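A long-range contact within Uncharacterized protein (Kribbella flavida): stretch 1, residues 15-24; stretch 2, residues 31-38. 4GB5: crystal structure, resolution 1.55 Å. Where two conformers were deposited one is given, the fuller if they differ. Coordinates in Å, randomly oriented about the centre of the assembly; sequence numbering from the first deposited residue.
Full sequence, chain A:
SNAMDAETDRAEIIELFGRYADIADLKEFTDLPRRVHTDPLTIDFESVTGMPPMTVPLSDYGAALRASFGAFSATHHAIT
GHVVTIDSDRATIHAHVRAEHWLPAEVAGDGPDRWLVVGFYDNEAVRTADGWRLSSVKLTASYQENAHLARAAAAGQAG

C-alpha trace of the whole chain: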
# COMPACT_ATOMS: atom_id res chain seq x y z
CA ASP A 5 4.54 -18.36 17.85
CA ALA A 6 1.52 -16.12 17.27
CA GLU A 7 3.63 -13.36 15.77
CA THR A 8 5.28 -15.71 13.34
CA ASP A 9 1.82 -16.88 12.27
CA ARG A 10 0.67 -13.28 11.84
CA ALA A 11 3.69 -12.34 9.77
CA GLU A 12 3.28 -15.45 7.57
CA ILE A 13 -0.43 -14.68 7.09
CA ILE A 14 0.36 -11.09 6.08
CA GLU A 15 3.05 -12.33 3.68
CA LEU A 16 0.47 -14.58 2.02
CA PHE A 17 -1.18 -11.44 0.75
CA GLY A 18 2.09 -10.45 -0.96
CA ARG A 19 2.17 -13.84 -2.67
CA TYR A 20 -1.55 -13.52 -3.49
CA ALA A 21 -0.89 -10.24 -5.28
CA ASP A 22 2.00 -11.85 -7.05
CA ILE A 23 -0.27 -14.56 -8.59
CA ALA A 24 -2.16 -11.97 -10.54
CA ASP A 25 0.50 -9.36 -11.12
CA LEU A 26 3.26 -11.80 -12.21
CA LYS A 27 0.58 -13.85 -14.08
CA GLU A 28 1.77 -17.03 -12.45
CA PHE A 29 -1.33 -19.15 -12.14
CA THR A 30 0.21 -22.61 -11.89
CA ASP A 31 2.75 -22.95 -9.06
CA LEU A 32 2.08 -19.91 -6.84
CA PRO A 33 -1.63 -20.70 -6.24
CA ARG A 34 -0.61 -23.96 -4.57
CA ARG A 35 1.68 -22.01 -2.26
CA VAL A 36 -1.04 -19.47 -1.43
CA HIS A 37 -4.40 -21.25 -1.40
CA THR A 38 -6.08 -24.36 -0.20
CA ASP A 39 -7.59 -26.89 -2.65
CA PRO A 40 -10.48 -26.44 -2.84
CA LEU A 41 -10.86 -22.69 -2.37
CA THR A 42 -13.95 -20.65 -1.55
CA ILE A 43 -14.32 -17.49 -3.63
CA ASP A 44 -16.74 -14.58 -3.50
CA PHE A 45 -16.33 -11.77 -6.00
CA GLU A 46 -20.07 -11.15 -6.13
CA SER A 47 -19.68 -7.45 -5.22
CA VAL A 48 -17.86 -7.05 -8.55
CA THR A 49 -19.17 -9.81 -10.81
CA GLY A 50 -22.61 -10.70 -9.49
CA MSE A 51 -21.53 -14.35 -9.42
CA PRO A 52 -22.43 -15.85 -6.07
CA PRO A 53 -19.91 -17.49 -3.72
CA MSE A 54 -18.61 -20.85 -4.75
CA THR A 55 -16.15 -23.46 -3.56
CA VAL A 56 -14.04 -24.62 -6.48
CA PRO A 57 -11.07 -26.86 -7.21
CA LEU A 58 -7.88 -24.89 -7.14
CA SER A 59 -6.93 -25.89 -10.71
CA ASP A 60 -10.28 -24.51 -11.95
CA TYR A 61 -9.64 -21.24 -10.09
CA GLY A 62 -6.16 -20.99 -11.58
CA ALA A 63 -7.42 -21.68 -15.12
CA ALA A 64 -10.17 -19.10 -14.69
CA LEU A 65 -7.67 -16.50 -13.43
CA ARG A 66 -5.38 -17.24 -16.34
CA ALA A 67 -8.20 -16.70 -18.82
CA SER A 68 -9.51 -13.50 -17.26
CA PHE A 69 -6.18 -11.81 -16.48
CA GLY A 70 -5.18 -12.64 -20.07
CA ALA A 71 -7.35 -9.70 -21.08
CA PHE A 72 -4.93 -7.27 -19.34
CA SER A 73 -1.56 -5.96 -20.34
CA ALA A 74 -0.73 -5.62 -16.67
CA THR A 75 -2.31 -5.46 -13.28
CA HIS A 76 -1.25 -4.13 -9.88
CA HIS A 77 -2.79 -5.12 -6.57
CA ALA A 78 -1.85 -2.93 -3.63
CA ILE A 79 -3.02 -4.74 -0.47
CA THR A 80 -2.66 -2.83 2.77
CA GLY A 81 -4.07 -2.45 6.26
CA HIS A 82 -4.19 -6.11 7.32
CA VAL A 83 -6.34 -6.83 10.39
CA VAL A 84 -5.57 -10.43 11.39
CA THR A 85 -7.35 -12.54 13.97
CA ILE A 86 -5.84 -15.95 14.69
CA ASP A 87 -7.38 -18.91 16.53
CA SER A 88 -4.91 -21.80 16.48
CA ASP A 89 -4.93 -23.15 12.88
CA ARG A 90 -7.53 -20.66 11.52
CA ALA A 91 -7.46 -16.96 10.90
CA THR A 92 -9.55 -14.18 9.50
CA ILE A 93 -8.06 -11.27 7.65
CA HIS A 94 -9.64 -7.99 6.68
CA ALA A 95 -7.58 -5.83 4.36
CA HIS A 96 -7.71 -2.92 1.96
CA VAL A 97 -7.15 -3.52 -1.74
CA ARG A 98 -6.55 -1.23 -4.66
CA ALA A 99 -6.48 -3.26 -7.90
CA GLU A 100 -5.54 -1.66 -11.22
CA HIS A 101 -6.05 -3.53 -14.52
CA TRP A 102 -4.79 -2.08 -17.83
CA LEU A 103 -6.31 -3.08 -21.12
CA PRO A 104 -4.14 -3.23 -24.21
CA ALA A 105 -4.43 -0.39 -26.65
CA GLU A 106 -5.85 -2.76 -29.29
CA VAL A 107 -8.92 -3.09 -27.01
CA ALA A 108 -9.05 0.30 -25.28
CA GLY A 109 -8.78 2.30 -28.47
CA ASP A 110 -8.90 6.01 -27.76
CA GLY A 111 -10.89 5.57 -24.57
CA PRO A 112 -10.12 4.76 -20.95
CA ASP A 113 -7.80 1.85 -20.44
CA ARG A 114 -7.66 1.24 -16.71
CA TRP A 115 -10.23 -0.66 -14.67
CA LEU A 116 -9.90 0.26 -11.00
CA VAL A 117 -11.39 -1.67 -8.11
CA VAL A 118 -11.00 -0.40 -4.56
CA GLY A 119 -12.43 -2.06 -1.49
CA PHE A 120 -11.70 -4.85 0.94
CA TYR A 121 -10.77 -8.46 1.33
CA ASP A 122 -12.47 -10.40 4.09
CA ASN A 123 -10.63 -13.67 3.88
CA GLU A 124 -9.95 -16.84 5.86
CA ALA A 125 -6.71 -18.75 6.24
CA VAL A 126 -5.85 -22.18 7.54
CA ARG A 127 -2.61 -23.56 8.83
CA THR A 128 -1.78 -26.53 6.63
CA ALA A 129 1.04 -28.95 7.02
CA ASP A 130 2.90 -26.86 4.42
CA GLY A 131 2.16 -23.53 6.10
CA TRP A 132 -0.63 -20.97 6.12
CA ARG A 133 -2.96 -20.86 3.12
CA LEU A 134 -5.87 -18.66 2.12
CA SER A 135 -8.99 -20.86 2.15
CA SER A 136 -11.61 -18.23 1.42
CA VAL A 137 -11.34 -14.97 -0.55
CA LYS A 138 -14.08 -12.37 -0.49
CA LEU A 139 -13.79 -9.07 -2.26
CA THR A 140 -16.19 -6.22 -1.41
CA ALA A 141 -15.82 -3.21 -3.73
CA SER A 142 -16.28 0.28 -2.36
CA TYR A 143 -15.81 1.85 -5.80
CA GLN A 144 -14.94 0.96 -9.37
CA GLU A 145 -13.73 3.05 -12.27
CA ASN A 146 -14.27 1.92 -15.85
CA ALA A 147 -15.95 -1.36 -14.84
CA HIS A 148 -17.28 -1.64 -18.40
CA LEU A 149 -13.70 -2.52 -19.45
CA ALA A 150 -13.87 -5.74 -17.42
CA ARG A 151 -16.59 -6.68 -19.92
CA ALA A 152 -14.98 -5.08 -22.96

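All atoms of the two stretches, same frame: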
# COMPACT_ATOMS: atom_id res chain seq x y z
N GLU A 15 2.24 -12.06 4.88
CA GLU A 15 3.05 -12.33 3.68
C GLU A 15 2.25 -13.06 2.64
O GLU A 15 2.49 -12.87 1.44
CB GLU A 15 4.28 -13.13 4.08
CG GLU A 15 5.22 -13.43 2.98
CD GLU A 15 6.52 -14.01 3.48
OE1 GLU A 15 7.41 -13.25 3.95
OE2 GLU A 15 6.63 -15.25 3.41
N LEU A 16 1.29 -13.90 3.02
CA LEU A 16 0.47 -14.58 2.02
C LEU A 16 -0.21 -13.63 1.09
O LEU A 16 -0.46 -13.95 -0.08
CB LEU A 16 -0.67 -15.39 2.63
CG LEU A 16 -0.36 -16.77 3.10
CD1 LEU A 16 -1.57 -17.35 3.77
CD2 LEU A 16 0.01 -17.63 1.90
N PHE A 17 -0.55 -12.44 1.60
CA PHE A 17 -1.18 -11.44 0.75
C PHE A 17 -0.22 -10.86 -0.28
O PHE A 17 -0.65 -10.45 -1.35
CB PHE A 17 -1.85 -10.34 1.60
CG PHE A 17 -3.10 -10.81 2.21
CD1 PHE A 17 -4.32 -10.55 1.57
CD2 PHE A 17 -3.13 -11.54 3.37
CE1 PHE A 17 -5.51 -10.98 2.08
CE2 PHE A 17 -4.31 -12.01 3.88
CZ PHE A 17 -5.53 -11.72 3.25
N GLY A 18 1.08 -10.81 0.03
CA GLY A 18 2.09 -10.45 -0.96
C GLY A 18 2.14 -11.48 -2.08
O GLY A 18 2.14 -11.14 -3.27
N ARG A 19 2.17 -12.76 -1.71
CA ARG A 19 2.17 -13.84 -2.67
C ARG A 19 0.85 -13.89 -3.46
O ARG A 19 0.85 -14.20 -4.67
CB ARG A 19 2.43 -15.17 -1.96
CG ARG A 19 3.76 -15.26 -1.23
CD ARG A 19 4.14 -16.70 -0.97
NE ARG A 19 5.57 -16.95 -1.15
CZ ARG A 19 6.46 -16.97 -0.16
NH1 ARG A 19 7.74 -17.21 -0.43
NH2 ARG A 19 6.09 -16.78 1.09
N TYR A 20 -0.27 -13.58 -2.81
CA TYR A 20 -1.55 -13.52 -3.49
C TYR A 20 -1.52 -12.49 -4.60
O TYR A 20 -1.96 -12.73 -5.74
CB TYR A 20 -2.68 -13.19 -2.50
CG TYR A 20 -4.05 -12.97 -3.15
CD1 TYR A 20 -4.91 -14.00 -3.31
CD2 TYR A 20 -4.45 -11.71 -3.61
CE1 TYR A 20 -6.14 -13.84 -3.89
CE2 TYR A 20 -5.67 -11.52 -4.19
CZ TYR A 20 -6.52 -12.59 -4.33
OH TYR A 20 -7.75 -12.41 -4.92
N ALA A 21 -1.02 -11.32 -4.27
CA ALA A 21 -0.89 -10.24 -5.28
C ALA A 21 0.05 -10.61 -6.38
O ALA A 21 -0.20 -10.29 -7.54
CB ALA A 21 -0.48 -8.94 -4.61
N ASP A 22 1.07 -11.37 -6.04
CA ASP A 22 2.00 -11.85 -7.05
C ASP A 22 1.36 -12.82 -8.07
O ASP A 22 1.73 -12.79 -9.22
CB ASP A 22 3.17 -12.60 -6.41
CG ASP A 22 4.14 -11.69 -5.68
OD1 ASP A 22 4.28 -10.51 -6.11
OD2 ASP A 22 4.84 -12.19 -4.74
N ILE A 23 0.41 -13.66 -7.64
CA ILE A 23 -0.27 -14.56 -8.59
C ILE A 23 -0.79 -13.76 -9.76
O ILE A 23 -0.50 -14.08 -10.93
CB ILE A 23 -1.44 -15.32 -7.91
CG1 ILE A 23 -0.87 -16.38 -6.97
CG2 ILE A 23 -2.32 -16.02 -8.94
CD1 ILE A 23 -1.87 -16.95 -5.98
N ALA A 24 -1.57 -12.74 -9.48
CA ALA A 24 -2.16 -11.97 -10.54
C ALA A 24 -1.13 -11.14 -11.26
O ALA A 24 -1.08 -11.13 -12.48
CB ALA A 24 -3.22 -11.08 -9.97
N ASP A 31 2.04 -22.60 -10.29
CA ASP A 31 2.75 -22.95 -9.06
C ASP A 31 2.31 -22.14 -7.84
O ASP A 31 1.94 -22.71 -6.80
CB ASP A 31 4.26 -22.81 -9.30
CG ASP A 31 5.10 -23.06 -8.06
OD1 ASP A 31 5.29 -24.24 -7.73
OD2 ASP A 31 5.57 -22.09 -7.43
N LEU A 32 2.34 -20.82 -7.96
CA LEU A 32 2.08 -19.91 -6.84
C LEU A 32 0.72 -20.20 -6.19
O LEU A 32 0.64 -20.18 -4.94
CB LEU A 32 2.21 -18.48 -7.29
CG LEU A 32 2.66 -17.42 -6.31
CD1 LEU A 32 3.73 -17.92 -5.32
CD2 LEU A 32 3.17 -16.25 -7.15
N PRO A 33 -0.37 -20.45 -6.97
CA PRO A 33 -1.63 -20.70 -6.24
C PRO A 33 -1.55 -21.86 -5.26
O PRO A 33 -2.25 -21.78 -4.24
CB PRO A 33 -2.64 -20.97 -7.35
CG PRO A 33 -2.09 -20.15 -8.52
CD PRO A 33 -0.61 -20.28 -8.43
N ARG A 34 -0.75 -22.88 -5.53
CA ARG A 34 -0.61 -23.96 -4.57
C ARG A 34 0.10 -23.55 -3.29
O ARG A 34 -0.10 -24.15 -2.25
CB ARG A 34 0.14 -25.13 -5.20
CG ARG A 34 -0.48 -25.62 -6.46
CD ARG A 34 -1.30 -26.88 -6.23
NE ARG A 34 -2.30 -27.05 -7.28
CZ ARG A 34 -3.48 -27.64 -7.11
NH1 ARG A 34 -3.83 -28.15 -5.93
NH2 ARG A 34 -4.31 -27.72 -8.14
N ARG A 35 0.96 -22.54 -3.40
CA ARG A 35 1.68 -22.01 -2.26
C ARG A 35 0.86 -21.02 -1.46
O ARG A 35 1.21 -20.67 -0.32
CB ARG A 35 2.94 -21.31 -2.75
CG ARG A 35 3.81 -22.31 -3.51
CD ARG A 35 5.16 -21.74 -3.86
NE ARG A 35 5.88 -22.70 -4.71
CZ ARG A 35 6.61 -23.72 -4.28
NH1 ARG A 35 6.79 -23.93 -2.98
NH2 ARG A 35 7.20 -24.53 -5.16
N VAL A 36 -0.20 -20.50 -2.06
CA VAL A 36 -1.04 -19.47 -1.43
C VAL A 36 -2.39 -19.91 -0.91
O VAL A 36 -2.87 -19.40 0.09
CB VAL A 36 -1.25 -18.30 -2.42
CG1 VAL A 36 -2.17 -17.23 -1.94
CG2 VAL A 36 0.10 -17.69 -2.78
N HIS A 37 -3.01 -20.84 -1.63
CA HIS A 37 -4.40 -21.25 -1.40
C HIS A 37 -4.55 -22.71 -1.03
O HIS A 37 -3.72 -23.57 -1.37
CB HIS A 37 -5.18 -21.00 -2.71
CG HIS A 37 -5.32 -19.54 -3.06
ND1 HIS A 37 -6.03 -18.67 -2.26
CD2 HIS A 37 -4.88 -18.82 -4.12
CE1 HIS A 37 -5.97 -17.46 -2.78
NE2 HIS A 37 -5.30 -17.52 -3.92
N THR A 38 -5.64 -22.98 -0.33
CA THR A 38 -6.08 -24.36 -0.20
C THR A 38 -6.73 -24.90 -1.50
O THR A 38 -7.06 -24.15 -2.43
CB THR A 38 -7.13 -24.48 0.93
OG1 THR A 38 -8.21 -23.62 0.65
CG2 THR A 38 -6.57 -24.10 2.30

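Two helical segments joined by a short connection often pack mainly through carbon-rich surfaces, while charged groups at the margin can be paired within their own stretch. The contact between residues 15-24 and 31-38 is a compact example. The helix axes run nearly antiparallel, at 156°, and approach to 9.4 Å; no hydrogen bond crosses between the stretches, and 438 Å² of surface is buried, both sides summed.

At the centre lies Val-36, whose side chain fits as a knob into a hole formed by Leu-16, Arg-19, Tyr-20 and Ile-23. These four positions are the familiar i, i+3, i+4, i+7 set, which brings side chains from successive turns of a helix around a single pocket. CG2 of Val-36 lies 3.5 Å from CB of Arg-19 and CG1 of Val-36 lies 4.1 Å from CB of Tyr-20, while CD1 of Ile-23 is near both, 3.8 Å from CG2 and 4.1 Å from CG1 of Val-36. On the Leu-16 side the fit is looser between side chains, with CD2 of Leu-16 4.4 Å from CG1 of Val-36, although the same CD2 comes within 3.8 Å of the Val-36 backbone O.

One turn along, Ile-23 carries the packing toward the start of the second helix. Its CA-to-CB bond points sideways, but its m,t rotamer brings the end of the side chain nearer the partner. CG1 of Ile-23 rests 3.7 Å from CG of Leu-32, and CD1 of Ile-23 reaches 3.8 Å from CA of Pro-33. Leu-32, directed toward the first helix, also sets its CD2 3.7 Å from CB of Asp-22, so even an acidic residue contributes its aliphatic carbon.

His-37, the first residue to leave helical geometry, extends the contact beyond the helix. Its ring meets that of Tyr-20 rim to rim, with planes at 81° and centroids 5.7 Å apart; NE2 of His-37 is 3.6 Å from CD1 of Tyr-20. Neither ring covers the other's face, so this is edge packing rather than a stack.

At the polar margin, two salt bridges form, one within each stretch. Arg-19 lends its CB to the apolar centre, yet its NH2 forms a salt bridge with OE2 of Glu-15 at 2.8 Å, the hydrogen bond itself being weak at 118°. Arg-35 starts toward the first helix, but its end leads away: its NE bonds OD2 of Asp-31 at 2.8 Å with a nearly straight 170° angle, and its NH2 reaches OD1 of Asp-31 at 3.2 Å.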